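Local coordinates for conserved hypothetical protein (Streptococcus pneumoniae, PDB 2GK4) that probably acts as a phosphopantothenate–cysteine ligase of the CoaB type, joining cysteine to 4'-phosphopantothenate on the route to coenzyme A, at residues T13-D18 against Y97-M102; C47-K52 against I76-R81; Y85-H90 against H156-K161; A202-K207 against E221-K226. All blocks are in the same frame, centred on the assembly; numbering follows the deposited sequence. Where two conformers were deposited one is given.

Contact 1 (T13-D18 against Y97-M102); sequences TSEAID and YTPVYM
Where two antiparallel strand pairs lie against each other outside the main Rossmann-like sheet, Glu15 of strand 14-16 meets Thr98 and Pro99 of strand 97-104. The two strands run almost in the same direction, at 5°, but their axes stay 6.5 Å apart, and side chains rather than backbone bonds join them; strand 14-16 pairs with 21-25, and 97-104 with 133-140. Glu15 starts with CG anti to its carbonyl carbon and bends at chi2 (-66°), which turns CD toward Thr98. The Glu15 and Thr98 side chains cross at about a right angle, and Thr98 OG1 donates to Glu15 OE1 over 2.8 Å, on the anti side and 25° out of the carboxylate plane. Nearer the backbone, Pro99 CD packs at 3.5 Å on Glu15 CB, while Pro99 CG lies 3.5 Å from Ala16 O and 3.9 Å from Ile17 CG1. Ile17 CG2 then touches the selenium of selenomethionine Met102 at 4.5 Å. Ile17 and Met102 also pack on the second subunit, against its Ile23 and Leu138 respectively. Since Glu15 OE2 takes a hydrogen bond from Thr71 N, the buried carboxylate is held at both oxygens by different parts of the chain, which should fix its rotation.

Contact 2 (C47-K52 against I76-R81); sequences CLITTK and IEMQER
Ile49, Arg81 and Cys47 form most of the interface between strand 45-50 and helix 71-81, in the Rossmann-like fold, where the helix belongs to the beta-alpha-beta crossover from strand 63-67 to strand 87-90. Helix and strand run nearly antiparallel, at 163°, with axes 10.8 Å apart. Ile49 faces the helix and meets it through CG1 and CD1. In the conformer described here, one of two deposited, CD1 lies 3.8 Å from Arg81 NE and 4.1 Å from Glu77 OE2, while CG1 meets Met78 CE at 3.9 Å, the two side chains sliding past each other in opposite directions. Cys47 sends SG anti to its backbone N (chi1 169°), and the sulfur rests 3.9 Å from Arg81 CD. The end of the arginine, from CD outward, thus lies against the strand, its chain extended from CG to NE. Arg66 of strand 63-67 brings a like charge close to Arg81 NH1, and the carboxylate of Glu77, one helical turn back, probably offsets some of that repulsion. Arg81 grips it side-on with two nitrogens, NE at 2.6 Å and NH1 at 2.8 Å, both on the single oxygen OE2 and both within 3° of the guanidinium plane.

Contact 3 (Y85-H90 against H156-K161); sequences YQVLIH and HLIGFK
Leu88 and Leu157 stand side by side and point the same way, Leu88 CD2 touching Leu157 CD1 at 3.7 Å. On the other face of the sheet Ile89 and Ile158 likewise lie side by side, with Ile158 CD1 reaching both Ile89 CG1 and, 3.9 Å away, Val87 CG1. Val87 itself crosses Ile158 and His156 obliquely, presenting CG2 to the edge of the imidazole, whose ring stacks with Tyr230. This alternation belongs to two neighbouring parallel strands, 87-90 and 156-163, the fourth and fifth in chain order of the eight-stranded sheet of this Rossmann-like domain. The backbone bonds fall in the staggered pattern of parallel strands: His156 N to Gln86 O, Leu88 N to His156 O, Ile158 N to Leu88 O and His90 N to Ile158 O. Beyond this run a water takes over, donating to His90 O at 2.8 Å and accepting from Phe160 N at 2.8 Å. The Phe160 ring turns its edge to the same carbonyl, CD1 lying 3.2 Å from His90 O, and also meets Ile89 CG2 in its plane, at 3.9 Å from CE1.

Contact 4 (A202-K207 against E221-K226); sequences AIFVEK and ELLLEK
Phe204 and Leu222 supply the apolar centre of this strand-helix contact, reaching toward each other tip to tip. Leu222 CD2 sits over the centre of the phenyl ring, 3.5 Å from the centroid and only 10° off the ring normal, a well-formed CH-pi interaction. The same methyl is close to several ring carbons at once, and Leu222 CG comes within 3.6 Å of Phe204 CE2. Leu223 adds its CG, 4.0 Å from Phe204 CE2. The aliphatic chain of Lys226 adds a further apolar touch as it slides past the aromatic residue in the opposite direction, CD lying at the ring edge, 3.7 Å from Phe204 CD2.

The polar part is a salt bridge beside this apolar cluster. Lys226 bends at chi3 and again at chi4, where a torsion of 58° swings NZ toward Glu206, whose chain is extended beyond CG. The ammonium donates to Glu206 OE2 over 3.0 Å, coming from above the carboxylate, 50° out of its plane.

In the alpha-beta-alpha sandwich, strand 202-205 runs antiparallel to both sheet neighbours, 186-191 and 210-213. Helix 216-228 packs over the Phe204 side, where Leu223 also meets Ile35 of helix 30-41, while Ile203 and Val205 turn to helix 168-182.

Contacts 2, 3 and 4 all reach the same eight-stranded sheet and are buried, whereas contact 1 lies away from it, partly buried and beside the second subunit. Contact 3 joins two strands within the sheet and relies on backbone hydrogen bonds; contacts 2 and 4 lay helices on strands through side chains, each combining apolar packing with a salt bridge, internal to the helix in contact 2 but spanning helix and strand in contact 4. Contact 3 touches both, through Leu88 with Met78 and Ile158 with Leu223, on opposite faces of the sheet. Contact 1, 27 Å from contact 3 between centres, instead depends on one side-chain hydrogen bond and proline packing.

Contact 1 (T13-D18 against Y97-M102)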
# COMPACT_ATOMS: atom_id res chain seq x y z
N THR A 13 1.95 -2.49 -8.80
CA THR A 13 3.01 -3.13 -8.02
C THR A 13 3.26 -2.37 -6.72
O THR A 13 3.00 -1.16 -6.61
CB THR A 13 4.35 -3.20 -8.81
OG1 THR A 13 4.72 -1.90 -9.31
CG2 THR A 13 4.25 -4.22 -9.98
N SER A 14 3.72 -3.11 -5.70
CA SER A 14 4.05 -2.56 -4.39
C SER A 14 5.50 -2.93 -4.11
O SER A 14 5.87 -4.09 -4.22
CB SER A 14 3.18 -3.18 -3.29
OG SER A 14 1.88 -2.60 -3.24
N GLU A 15 6.31 -1.94 -3.75
CA GLU A 15 7.73 -2.18 -3.49
C GLU A 15 7.99 -1.98 -1.98
O GLU A 15 7.81 -0.89 -1.47
CB GLU A 15 8.57 -1.21 -4.33
CG GLU A 15 8.28 -1.24 -5.84
CD GLU A 15 8.67 -2.55 -6.50
OE1 GLU A 15 9.80 -3.06 -6.21
OE2 GLU A 15 7.87 -3.05 -7.32
N ALA A 16 8.41 -3.04 -1.28
CA ALA A 16 8.58 -2.97 0.18
C ALA A 16 9.68 -2.00 0.60
O ALA A 16 10.77 -1.96 0.01
CB ALA A 16 8.83 -4.35 0.78
N ILE A 17 9.36 -1.18 1.59
CA ILE A 17 10.35 -0.29 2.21
C ILE A 17 10.92 -1.00 3.44
O ILE A 17 12.14 -1.05 3.66
CB ILE A 17 9.72 1.05 2.63
CG1 ILE A 17 9.40 1.88 1.38
CG2 ILE A 17 10.67 1.85 3.52
CD1 ILE A 17 8.45 3.06 1.64
N ASP A 18 10.03 -1.54 4.24
CA ASP A 18 10.44 -2.24 5.44
C ASP A 18 9.40 -3.29 5.66
O ASP A 18 8.68 -3.67 4.72
CB ASP A 18 10.58 -1.27 6.62
CG ASP A 18 9.28 -0.51 6.93
OD1 ASP A 18 8.18 -1.13 6.99
OD2 ASP A 18 9.39 0.70 7.16
N TYR A 97 10.29 2.93 -9.93
CA TYR A 97 11.37 2.96 -8.95
C TYR A 97 11.14 1.99 -7.81
O TYR A 97 9.99 1.76 -7.38
CB TYR A 97 11.53 4.39 -8.38
CG TYR A 97 11.96 5.37 -9.45
CD1 TYR A 97 11.01 6.07 -10.20
CD2 TYR A 97 13.30 5.54 -9.76
CE1 TYR A 97 11.40 6.95 -11.23
CE2 TYR A 97 13.71 6.40 -10.79
CZ TYR A 97 12.75 7.10 -11.52
OH TYR A 97 13.16 7.98 -12.53
N THR A 98 12.24 1.51 -7.24
CA THR A 98 12.20 0.63 -6.10
C THR A 98 13.18 1.08 -5.00
O THR A 98 14.28 1.55 -5.31
CB THR A 98 12.45 -0.82 -6.57
OG1 THR A 98 12.11 -1.72 -5.51
CG2 THR A 98 13.90 -1.02 -7.10
N PRO A 99 12.77 0.96 -3.72
CA PRO A 99 13.59 1.39 -2.60
C PRO A 99 14.97 0.75 -2.58
O PRO A 99 15.12 -0.44 -2.90
CB PRO A 99 12.79 0.89 -1.38
CG PRO A 99 11.39 0.96 -1.83
CD PRO A 99 11.46 0.45 -3.26
N VAL A 100 15.99 1.55 -2.23
CA VAL A 100 17.33 1.02 -2.04
C VAL A 100 17.78 1.23 -0.59
O VAL A 100 18.21 0.28 0.09
CB VAL A 100 18.34 1.67 -3.03
CG1 VAL A 100 19.79 1.22 -2.70
CG2 VAL A 100 17.99 1.29 -4.46
N TYR A 101 17.63 2.46 -0.11
CA TYR A 101 18.21 2.84 1.18
C TYR A 101 17.38 3.92 1.82
O TYR A 101 17.03 4.91 1.18
CB TYR A 101 19.63 3.34 0.96
CG TYR A 101 20.42 3.62 2.22
CD1 TYR A 101 20.78 4.93 2.54
CD2 TYR A 101 20.83 2.59 3.06
CE1 TYR A 101 21.54 5.20 3.70
CE2 TYR A 101 21.60 2.86 4.21
CZ TYR A 101 21.93 4.17 4.52
OH TYR A 101 22.70 4.47 5.65
N MSE A 102 17.06 3.72 3.10
CA MSE A 102 16.22 4.64 3.86
C MSE A 102 17.02 5.11 5.06
O MSE A 102 17.56 4.30 5.81
CB MSE A 102 14.97 3.90 4.33
CG MSE A 102 14.17 4.56 5.44
SE MSE A 102 12.74 5.62 4.73
CE MSE A 102 13.53 7.04 4.50

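Contact 2 (C47-K52 against I76-R81)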
# COMPACT_ATOMS: atom_id res chain seq x y z
N CYS A 47 -5.40 -15.58 -18.69
CA CYS A 47 -4.60 -15.66 -17.48
C CYS A 47 -4.39 -14.23 -17.00
O CYS A 47 -3.87 -13.38 -17.76
CB CYS A 47 -3.26 -16.35 -17.78
SG CYS A 47 -2.09 -16.19 -16.38
N LEU A 48 -4.86 -13.94 -15.79
CA LEU A 48 -4.76 -12.58 -15.26
C LEU A 48 -3.67 -12.50 -14.21
O LEU A 48 -3.74 -13.18 -13.18
CB LEU A 48 -6.09 -12.17 -14.60
CG LEU A 48 -6.10 -10.80 -13.90
CD1 LEU A 48 -5.88 -9.65 -14.90
CD2 LEU A 48 -7.39 -10.58 -13.09
N ILE A 49 -2.66 -11.67 -14.48
CA ILE A 49 -1.65 -11.33 -13.50
C ILE A 49 -2.12 -10.06 -12.82
O ILE A 49 -2.39 -9.04 -13.49
CB ILE A 49 -0.28 -11.10 -14.18
CG1 ILE A 49 0.11 -12.34 -15.00
CG2 ILE A 49 0.80 -10.72 -13.13
CD1 ILE A 49 0.10 -13.65 -14.23
N THR A 50 -2.27 -10.13 -11.51
CA THR A 50 -2.85 -9.01 -10.79
C THR A 50 -2.24 -8.89 -9.37
O THR A 50 -1.24 -9.54 -9.05
CB THR A 50 -4.41 -9.12 -10.86
OG1 THR A 50 -5.03 -7.93 -10.37
CG2 THR A 50 -4.90 -10.39 -10.10
N THR A 51 -2.83 -8.04 -8.54
CA THR A 51 -2.18 -7.61 -7.30
C THR A 51 -3.23 -7.62 -6.19
O THR A 51 -4.44 -7.80 -6.46
CB THR A 51 -1.45 -6.23 -7.47
OG1 THR A 51 -2.41 -5.18 -7.76
CG2 THR A 51 -0.46 -6.30 -8.59
N LYS A 52 -2.75 -7.52 -4.95
CA LYS A 52 -3.60 -7.67 -3.78
C LYS A 52 -4.78 -6.70 -3.74
O LYS A 52 -5.91 -7.11 -3.48
CB LYS A 52 -2.76 -7.57 -2.50
CG LYS A 52 -3.43 -8.21 -1.30
CD LYS A 52 -3.64 -9.72 -1.51
CE LYS A 52 -3.75 -10.44 -0.16
NZ LYS A 52 -3.34 -11.88 -0.24
N ILE A 76 9.40 -11.94 -13.50
CA ILE A 76 9.44 -13.39 -13.50
C ILE A 76 8.19 -14.01 -14.16
O ILE A 76 8.29 -14.95 -14.95
CB ILE A 76 9.63 -13.88 -12.05
CG1 ILE A 76 11.02 -13.47 -11.57
CG2 ILE A 76 9.33 -15.39 -11.91
CD1 ILE A 76 11.13 -13.55 -10.03
N GLU A 77 7.01 -13.47 -13.85
CA GLU A 77 5.77 -13.99 -14.47
C GLU A 77 5.75 -13.82 -15.98
O GLU A 77 5.32 -14.72 -16.72
CB GLU A 77 4.52 -13.31 -13.90
CG GLU A 77 4.24 -13.69 -12.46
CD GLU A 77 3.98 -15.18 -12.24
OE1 GLU A 77 4.41 -15.68 -11.18
OE2 GLU A 77 3.33 -15.84 -13.09
N MSE A 78 6.20 -12.66 -16.44
CA MSE A 78 6.17 -12.37 -17.89
C MSE A 78 7.16 -13.27 -18.60
O MSE A 78 6.87 -13.84 -19.67
CB MSE A 78 6.58 -10.92 -18.16
CG MSE A 78 5.58 -9.88 -17.70
SE MSE A 78 3.82 -9.97 -18.57
CE MSE A 78 3.00 -11.02 -17.26
N GLN A 79 8.35 -13.39 -18.03
CA GLN A 79 9.39 -14.21 -18.65
C GLN A 79 8.94 -15.68 -18.74
O GLN A 79 9.21 -16.37 -19.74
CB GLN A 79 10.66 -14.03 -17.84
CG GLN A 79 11.62 -15.12 -17.83
CD GLN A 79 12.72 -14.78 -16.86
OE1 GLN A 79 12.63 -15.07 -15.65
NE2 GLN A 79 13.73 -14.06 -17.36
N GLU A 80 8.25 -16.14 -17.70
CA GLU A 80 7.72 -17.50 -17.65
C GLU A 80 6.52 -17.72 -18.57
O GLU A 80 6.40 -18.79 -19.17
CB GLU A 80 7.37 -17.89 -16.20
CG GLU A 80 8.48 -18.67 -15.49
CD GLU A 80 8.41 -18.65 -13.94
OE1 GLU A 80 7.33 -18.41 -13.36
OE2 GLU A 80 9.46 -18.89 -13.31
N ARG A 81 5.62 -16.74 -18.68
CA ARG A 81 4.33 -16.95 -19.39
C ARG A 81 4.20 -16.44 -20.81
O ARG A 81 3.39 -16.98 -21.57
CB ARG A 81 3.16 -16.39 -18.58
CG ARG A 81 3.02 -17.08 -17.23
CD ARG A 81 1.80 -16.59 -16.51
NE ARG A 81 1.94 -16.86 -15.08
CZ ARG A 81 1.37 -17.88 -14.45
NH1 ARG A 81 1.57 -18.05 -13.15
NH2 ARG A 81 0.61 -18.74 -15.13

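Contact 3 (Y85-H90 against H156-K161)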
# COMPACT_ATOMS: atom_id res chain seq x y z
N TYR A 85 1.24 -17.44 -24.50
CA TYR A 85 0.02 -16.66 -24.82
C TYR A 85 0.17 -15.98 -26.17
O TYR A 85 1.29 -15.71 -26.61
CB TYR A 85 -0.33 -15.65 -23.68
CG TYR A 85 -0.76 -16.45 -22.45
CD1 TYR A 85 0.19 -17.01 -21.60
CD2 TYR A 85 -2.10 -16.70 -22.21
CE1 TYR A 85 -0.19 -17.79 -20.51
CE2 TYR A 85 -2.51 -17.51 -21.11
CZ TYR A 85 -1.55 -18.04 -20.28
OH TYR A 85 -1.92 -18.85 -19.21
N GLN A 86 -0.96 -15.71 -26.82
CA GLN A 86 -0.96 -15.11 -28.16
C GLN A 86 -1.23 -13.59 -28.13
O GLN A 86 -0.97 -12.86 -29.11
CB GLN A 86 -1.99 -15.80 -29.02
CG GLN A 86 -1.63 -17.24 -29.42
CD GLN A 86 -1.60 -18.18 -28.24
OE1 GLN A 86 -2.61 -18.35 -27.54
NE2 GLN A 86 -0.44 -18.77 -27.98
N VAL A 87 -1.74 -13.13 -27.00
CA VAL A 87 -1.99 -11.70 -26.79
C VAL A 87 -1.61 -11.34 -25.37
O VAL A 87 -1.87 -12.12 -24.45
CB VAL A 87 -3.50 -11.36 -27.00
CG1 VAL A 87 -3.77 -9.85 -26.72
CG2 VAL A 87 -3.94 -11.77 -28.39
N LEU A 88 -0.98 -10.17 -25.21
CA LEU A 88 -0.74 -9.57 -23.87
C LEU A 88 -1.43 -8.19 -23.81
O LEU A 88 -1.14 -7.31 -24.61
CB LEU A 88 0.77 -9.44 -23.58
CG LEU A 88 1.12 -8.57 -22.36
CD1 LEU A 88 0.48 -9.15 -21.05
CD2 LEU A 88 2.63 -8.48 -22.20
N ILE A 89 -2.32 -8.03 -22.83
CA ILE A 89 -2.93 -6.76 -22.56
C ILE A 89 -2.38 -6.28 -21.25
O ILE A 89 -2.77 -6.76 -20.19
CB ILE A 89 -4.49 -6.84 -22.52
CG1 ILE A 89 -5.01 -7.39 -23.83
CG2 ILE A 89 -5.09 -5.47 -22.15
CD1 ILE A 89 -6.55 -7.71 -23.79
N HIS A 90 -1.41 -5.37 -21.35
CA HIS A 90 -0.68 -4.93 -20.18
C HIS A 90 -1.30 -3.66 -19.59
O HIS A 90 -1.01 -2.54 -20.05
CB HIS A 90 0.81 -4.71 -20.51
CG HIS A 90 1.61 -4.33 -19.31
ND1 HIS A 90 2.48 -3.26 -19.28
CD2 HIS A 90 1.63 -4.87 -18.07
CE1 HIS A 90 3.03 -3.18 -18.08
NE2 HIS A 90 2.52 -4.14 -17.33
N HIS A 156 0.82 -10.61 -29.76
CA HIS A 156 0.23 -9.30 -30.00
C HIS A 156 0.28 -8.50 -28.70
O HIS A 156 -0.35 -8.90 -27.72
CB HIS A 156 -1.20 -9.47 -30.50
CG HIS A 156 -1.28 -10.19 -31.81
ND1 HIS A 156 -0.73 -9.68 -32.96
CD2 HIS A 156 -1.80 -11.39 -32.14
CE1 HIS A 156 -0.92 -10.53 -33.96
NE2 HIS A 156 -1.58 -11.57 -33.48
N LEU A 157 1.09 -7.43 -28.68
CA LEU A 157 1.33 -6.67 -27.45
C LEU A 157 0.47 -5.41 -27.41
O LEU A 157 0.61 -4.52 -28.26
CB LEU A 157 2.79 -6.28 -27.33
CG LEU A 157 3.22 -5.33 -26.23
CD1 LEU A 157 2.75 -5.84 -24.84
CD2 LEU A 157 4.77 -5.21 -26.30
N ILE A 158 -0.35 -5.32 -26.39
CA ILE A 158 -1.19 -4.17 -26.20
C ILE A 158 -0.83 -3.54 -24.87
O ILE A 158 -0.84 -4.19 -23.82
CB ILE A 158 -2.70 -4.53 -26.23
CG1 ILE A 158 -3.06 -5.08 -27.61
CG2 ILE A 158 -3.52 -3.27 -25.87
CD1 ILE A 158 -4.21 -6.06 -27.64
N GLY A 159 -0.44 -2.27 -24.93
CA GLY A 159 -0.12 -1.54 -23.69
C GLY A 159 -1.03 -0.35 -23.48
O GLY A 159 -1.92 -0.07 -24.31
N PHE A 160 -0.79 0.34 -22.36
CA PHE A 160 -1.53 1.55 -21.98
C PHE A 160 -0.55 2.66 -21.68
O PHE A 160 0.62 2.41 -21.37
CB PHE A 160 -2.38 1.26 -20.72
CG PHE A 160 -3.60 0.46 -20.99
CD1 PHE A 160 -3.53 -0.91 -21.16
CD2 PHE A 160 -4.84 1.09 -21.10
CE1 PHE A 160 -4.69 -1.66 -21.46
CE2 PHE A 160 -6.00 0.35 -21.36
CZ PHE A 160 -5.90 -1.02 -21.56
N LYS A 161 -1.01 3.89 -21.79
CA LYS A 161 -0.22 5.03 -21.41
C LYS A 161 -1.15 6.02 -20.75
O LYS A 161 -2.15 6.42 -21.35
CB LYS A 161 0.44 5.65 -22.64
CG LYS A 161 1.25 6.91 -22.37
CD LYS A 161 2.45 6.61 -21.48
CE LYS A 161 3.46 5.75 -22.19
NZ LYS A 161 4.55 5.36 -21.24
O HOH W 1 1.00 -0.70 -20.45

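Contact 4 (A202-K207 against E221-K226)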
# COMPACT_ATOMS: atom_id res chain seq x y z
N ALA A 202 -10.47 7.47 -24.20
CA ALA A 202 -9.21 6.83 -24.56
C ALA A 202 -8.99 6.83 -26.05
O ALA A 202 -9.94 6.91 -26.85
CB ALA A 202 -9.17 5.38 -24.03
N ILE A 203 -7.72 6.77 -26.42
CA ILE A 203 -7.34 6.78 -27.83
C ILE A 203 -6.54 5.53 -28.07
O ILE A 203 -5.50 5.31 -27.44
CB ILE A 203 -6.50 8.02 -28.17
CG1 ILE A 203 -7.18 9.31 -27.61
CG2 ILE A 203 -6.18 8.09 -29.68
CD1 ILE A 203 -6.29 10.52 -27.60
N PHE A 204 -7.02 4.71 -29.01
CA PHE A 204 -6.33 3.50 -29.43
C PHE A 204 -5.29 3.94 -30.46
O PHE A 204 -5.65 4.33 -31.59
CB PHE A 204 -7.34 2.50 -30.03
CG PHE A 204 -8.09 1.70 -29.00
CD1 PHE A 204 -8.73 2.32 -27.92
CD2 PHE A 204 -8.19 0.31 -29.14
CE1 PHE A 204 -9.44 1.56 -26.97
CE2 PHE A 204 -8.90 -0.46 -28.22
CZ PHE A 204 -9.54 0.16 -27.14
N VAL A 205 -4.04 3.99 -30.02
CA VAL A 205 -2.94 4.46 -30.82
C VAL A 205 -2.20 3.29 -31.50
O VAL A 205 -1.58 2.39 -30.85
CB VAL A 205 -1.95 5.34 -29.97
CG1 VAL A 205 -0.84 5.90 -30.85
CG2 VAL A 205 -2.70 6.51 -29.32
N GLU A 206 -2.24 3.34 -32.82
CA GLU A 206 -1.41 2.47 -33.62
C GLU A 206 -0.40 3.30 -34.41
O GLU A 206 -0.40 4.52 -34.39
CB GLU A 206 -2.28 1.62 -34.53
CG GLU A 206 -3.20 0.68 -33.77
CD GLU A 206 -4.27 0.06 -34.66
OE1 GLU A 206 -4.94 0.79 -35.40
OE2 GLU A 206 -4.47 -1.16 -34.60
N LYS A 207 0.48 2.61 -35.13
CA LYS A 207 1.56 3.24 -35.85
C LYS A 207 1.06 4.35 -36.77
O LYS A 207 1.55 5.47 -36.73
CB LYS A 207 2.29 2.18 -36.65
CG LYS A 207 3.56 2.66 -37.30
CD LYS A 207 4.58 1.52 -37.32
CE LYS A 207 4.29 0.51 -38.43
NZ LYS A 207 5.59 0.02 -39.03
N GLU A 221 -14.97 -3.39 -25.46
CA GLU A 221 -15.66 -3.86 -26.65
C GLU A 221 -14.76 -3.76 -27.90
O GLU A 221 -14.68 -4.69 -28.70
CB GLU A 221 -17.00 -3.11 -26.82
CG GLU A 221 -17.98 -3.41 -25.66
CD GLU A 221 -19.18 -2.46 -25.55
OE1 GLU A 221 -19.19 -1.39 -26.17
OE2 GLU A 221 -20.14 -2.81 -24.82
N LEU A 222 -14.07 -2.63 -28.02
CA LEU A 222 -13.13 -2.40 -29.12
C LEU A 222 -11.92 -3.34 -29.03
O LEU A 222 -11.49 -3.91 -30.04
CB LEU A 222 -12.70 -0.92 -29.17
CG LEU A 222 -11.81 -0.55 -30.37
CD1 LEU A 222 -12.44 -0.96 -31.69
CD2 LEU A 222 -11.47 0.94 -30.37
N LEU A 223 -11.37 -3.52 -27.84
CA LEU A 223 -10.30 -4.50 -27.69
C LEU A 223 -10.80 -5.86 -28.11
O LEU A 223 -10.08 -6.58 -28.78
CB LEU A 223 -9.80 -4.59 -26.25
CG LEU A 223 -8.64 -3.67 -25.90
CD1 LEU A 223 -8.50 -3.63 -24.36
CD2 LEU A 223 -7.35 -4.16 -26.56
N LEU A 224 -12.04 -6.21 -27.74
CA LEU A 224 -12.58 -7.51 -28.17
C LEU A 224 -12.58 -7.63 -29.70
O LEU A 224 -12.14 -8.64 -30.26
CB LEU A 224 -13.96 -7.79 -27.55
CG LEU A 224 -14.66 -9.10 -28.02
CD1 LEU A 224 -13.86 -10.33 -27.64
CD2 LEU A 224 -16.09 -9.20 -27.42
N GLU A 225 -13.05 -6.57 -30.36
CA GLU A 225 -13.09 -6.51 -31.82
C GLU A 225 -11.69 -6.67 -32.43
O GLU A 225 -11.50 -7.39 -33.41
CB GLU A 225 -13.74 -5.19 -32.26
CG GLU A 225 -13.86 -5.00 -33.76
CD GLU A 225 -14.21 -3.57 -34.12
OE1 GLU A 225 -15.30 -3.12 -33.71
OE2 GLU A 225 -13.41 -2.90 -34.82
N LYS A 226 -10.71 -5.98 -31.86
CA LYS A 226 -9.35 -6.01 -32.38
C LYS A 226 -8.73 -7.38 -32.19
O LYS A 226 -8.01 -7.88 -33.08
CB LYS A 226 -8.52 -4.91 -31.73
CG LYS A 226 -8.93 -3.52 -32.24
CD LYS A 226 -8.06 -2.44 -31.66
CE LYS A 226 -6.88 -2.12 -32.57
NZ LYS A 226 -7.31 -1.69 -33.94